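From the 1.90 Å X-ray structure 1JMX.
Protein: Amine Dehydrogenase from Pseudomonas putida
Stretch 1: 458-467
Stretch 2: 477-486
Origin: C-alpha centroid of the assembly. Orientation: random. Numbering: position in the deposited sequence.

Stretch 1 458-467: TNNAGNLKVI
Stretch 2 (477-486) GEGHMIVTVQ

Residues 462-467 and 477-484 form neighbouring antiparallel strands, their N-to-C directions 152° apart and their axes 4.4 Å apart at closest approach. Phi/psi values are extended throughout both strands, for example -112/154 at Leu 464 and -130/137 at Met 481; 458-461 is loop, with Asn 460 at -82/49. Three hydrogen-bonded pairs fix the register. Gly 462 N donates to Val 483 O (3.0 Å) and Val 483 N to Gly 462 O (2.9 Å); Leu 464 N to Met 481 O (2.8 Å) and Met 481 N to Leu 464 O (2.9 Å); Val 466 N to Gly 479 O (2.9 Å) and Gly 479 N to Val 466 O (2.8 Å). Asn 463-Ile 482 and Lys 465-His 480 alternate with these as non-hydrogen-bonded pairs, and Ile 467-Glu 478, of the same kind, follows Val 466-Gly 479; CA atoms are 4.8 Å apart in the first two pairs and 4.9 Å between Ile 467 CA and Glu 478 CA.

Leu 464, Val 466, Met 481 and Val 483 share one face, which is apolar. Leu 464 (m, chi2 t) brings CD1 to 3.6 Å from Met 481 CE; Met 481 is t, t with chi3 p, a final turn that places its methyl there. Leu 464 CD1 also lies 4.3 Å from Val 483 CG2, with Val 483 in t. Val 466, likewise t, sets CG2 3.7 Å from Met 481 CB. Its direct partner, Gly 479, offers no side chain.

The other face is more polar. Asn 463 (t, chi2 -8°) and His 480 (t, chi2 -168°) extend their ends toward each other diagonally across the register, so His 480 NE2 donates to Asn 463 OD1 at 2.7 Å and 173°, nearly linear. Leu 464 O also approaches the imidazole edge, 3.2 Å from His 480 CD2. Lys 465 (t, t, p, t) runs beside Glu 478 (chi1 -117°, chi2 t, chi3 46°), yet Lys 465 NZ remains 4.1 Å from Glu 478 OE2, beyond a salt bridge. Ile 467 (m, m) places CD1 a tight 3.1 Å from Glu 478 CG.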

# COMPACT_ATOMS: atom_id res chain seq x y z
N THR A 458 19.74 -5.74 -4.69
CA THR A 458 18.31 -5.51 -4.77
C THR A 458 17.41 -6.74 -4.97
O THR A 458 17.89 -7.85 -5.22
CB THR A 458 17.98 -4.43 -5.83
OG1 THR A 458 16.64 -3.95 -5.62
CG2 THR A 458 18.11 -4.98 -7.24
N ASN A 459 16.11 -6.53 -4.83
CA ASN A 459 15.13 -7.59 -5.00
C ASN A 459 14.95 -7.98 -6.46
O ASN A 459 15.33 -7.24 -7.37
CB ASN A 459 13.77 -7.16 -4.44
CG ASN A 459 13.88 -6.50 -3.09
OD1 ASN A 459 13.93 -5.27 -3.01
ND2 ASN A 459 13.93 -7.29 -2.03
N ASN A 460 14.31 -9.12 -6.67
CA ASN A 460 14.04 -9.64 -7.99
C ASN A 460 12.80 -8.96 -8.59
O ASN A 460 11.87 -9.62 -9.07
CB ASN A 460 13.88 -11.16 -7.91
CG ASN A 460 15.15 -11.83 -7.41
OD1 ASN A 460 16.25 -11.49 -7.84
ND2 ASN A 460 15.00 -12.76 -6.48
N ALA A 461 12.80 -7.64 -8.51
CA ALA A 461 11.73 -6.81 -9.04
C ALA A 461 12.09 -6.44 -10.48
O ALA A 461 13.24 -6.58 -10.89
CB ALA A 461 11.57 -5.55 -8.18
N GLY A 462 11.11 -5.98 -11.25
CA GLY A 462 11.36 -5.61 -12.63
C GLY A 462 10.24 -4.87 -13.33
O GLY A 462 9.08 -4.93 -12.91
N ASN A 463 10.60 -4.12 -14.36
CA ASN A 463 9.65 -3.36 -15.16
C ASN A 463 9.65 -4.10 -16.50
O ASN A 463 10.57 -3.95 -17.31
CB ASN A 463 10.14 -1.92 -15.31
CG ASN A 463 9.05 -0.96 -15.70
OD1 ASN A 463 7.93 -1.38 -16.00
ND2 ASN A 463 9.36 0.32 -15.70
N LEU A 464 8.63 -4.93 -16.71
CA LEU A 464 8.53 -5.76 -17.90
C LEU A 464 7.45 -5.49 -18.94
O LEU A 464 6.38 -4.96 -18.66
CB LEU A 464 8.45 -7.23 -17.46
CG LEU A 464 9.57 -7.76 -16.57
CD1 LEU A 464 9.32 -9.22 -16.24
CD2 LEU A 464 10.93 -7.59 -17.26
N LYS A 465 7.75 -5.91 -20.16
CA LYS A 465 6.86 -5.77 -21.30
C LYS A 465 6.46 -7.20 -21.63
O LYS A 465 7.31 -8.05 -21.86
CB LYS A 465 7.59 -5.12 -22.48
CG LYS A 465 6.67 -4.57 -23.55
CD LYS A 465 7.35 -3.49 -24.38
CE LYS A 465 8.59 -4.02 -25.11
NZ LYS A 465 9.09 -3.05 -26.15
N VAL A 466 5.16 -7.47 -21.56
CA VAL A 466 4.62 -8.79 -21.83
C VAL A 466 4.22 -8.94 -23.29
O VAL A 466 3.26 -8.32 -23.73
CB VAL A 466 3.41 -9.06 -20.91
CG1 VAL A 466 2.74 -10.37 -21.26
CG2 VAL A 466 3.86 -9.06 -19.45
N ILE A 467 4.95 -9.77 -24.03
CA ILE A 467 4.68 -9.98 -25.45
C ILE A 467 4.00 -11.31 -25.76
O ILE A 467 4.50 -12.37 -25.41
CB ILE A 467 5.98 -9.93 -26.31
CG1 ILE A 467 6.89 -8.79 -25.87
CG2 ILE A 467 5.63 -9.80 -27.80
CD1 ILE A 467 6.29 -7.45 -26.00
N GLY A 477 0.95 -8.86 -29.64
CA GLY A 477 0.22 -8.02 -28.70
C GLY A 477 1.17 -7.68 -27.57
O GLY A 477 2.05 -8.47 -27.21
N GLU A 478 0.99 -6.51 -26.97
CA GLU A 478 1.86 -6.05 -25.90
C GLU A 478 1.16 -5.63 -24.61
O GLU A 478 0.17 -4.90 -24.63
CB GLU A 478 2.70 -4.89 -26.41
CG GLU A 478 4.17 -5.18 -26.43
CD GLU A 478 4.94 -4.17 -27.25
OE1 GLU A 478 4.69 -2.95 -27.09
OE2 GLU A 478 5.79 -4.61 -28.07
N GLY A 479 1.74 -6.04 -23.48
CA GLY A 479 1.19 -5.70 -22.18
C GLY A 479 2.29 -5.14 -21.31
O GLY A 479 3.47 -5.16 -21.68
N HIS A 480 1.91 -4.62 -20.14
CA HIS A 480 2.86 -4.04 -19.20
C HIS A 480 2.69 -4.67 -17.84
O HIS A 480 1.61 -4.63 -17.26
CB HIS A 480 2.66 -2.53 -19.10
CG HIS A 480 3.70 -1.83 -18.28
ND1 HIS A 480 3.57 -0.52 -17.87
CD2 HIS A 480 4.90 -2.25 -17.80
CE1 HIS A 480 4.64 -0.16 -17.19
NE2 HIS A 480 5.46 -1.19 -17.13
N MET A 481 3.78 -5.24 -17.32
CA MET A 481 3.77 -5.86 -16.01
C MET A 481 4.92 -5.36 -15.15
O MET A 481 6.04 -5.20 -15.63
CB MET A 481 3.85 -7.38 -16.15
CG MET A 481 3.95 -8.11 -14.81
SD MET A 481 4.26 -9.87 -14.93
CE MET A 481 5.83 -9.88 -15.78
N ILE A 482 4.62 -5.09 -13.89
CA ILE A 482 5.64 -4.66 -12.94
C ILE A 482 5.69 -5.72 -11.83
O ILE A 482 4.65 -6.10 -11.29
CB ILE A 482 5.32 -3.27 -12.32
CG1 ILE A 482 5.54 -2.17 -13.35
CG2 ILE A 482 6.17 -3.02 -11.10
CD1 ILE A 482 5.09 -0.82 -12.89
N VAL A 483 6.88 -6.25 -11.59
CA VAL A 483 7.08 -7.24 -10.54
C VAL A 483 7.65 -6.47 -9.37
O VAL A 483 8.72 -5.88 -9.49
CB VAL A 483 8.09 -8.32 -10.96
CG1 VAL A 483 8.20 -9.38 -9.88
CG2 VAL A 483 7.69 -8.95 -12.28
N THR A 484 6.89 -6.39 -8.28
CA THR A 484 7.35 -5.68 -7.09
C THR A 484 7.43 -6.45 -5.79
O THR A 484 7.35 -7.68 -5.77
CB THR A 484 6.55 -4.41 -6.78
OG1 THR A 484 5.17 -4.56 -7.16
CG2 THR A 484 7.20 -3.26 -7.41
N VAL A 485 7.58 -5.67 -4.72
CA VAL A 485 7.71 -6.15 -3.37
C VAL A 485 6.40 -6.60 -2.72
O VAL A 485 5.31 -6.29 -3.18
CB VAL A 485 8.38 -5.06 -2.50
CG1 VAL A 485 9.70 -4.63 -3.15
CG2 VAL A 485 7.46 -3.86 -2.34
N GLN A 486 6.55 -7.32 -1.61
CA GLN A 486 5.42 -7.85 -0.86
C GLN A 486 4.74 -6.78 -0.01
O GLN A 486 5.20 -5.64 0.08
CB GLN A 486 5.88 -8.97 0.09
CG GLN A 486 7.12 -9.77 -0.32
CD GLN A 486 8.42 -9.17 0.21
OE1 GLN A 486 9.01 -8.31 -0.43
NE2 GLN A 486 8.89 -9.65 1.35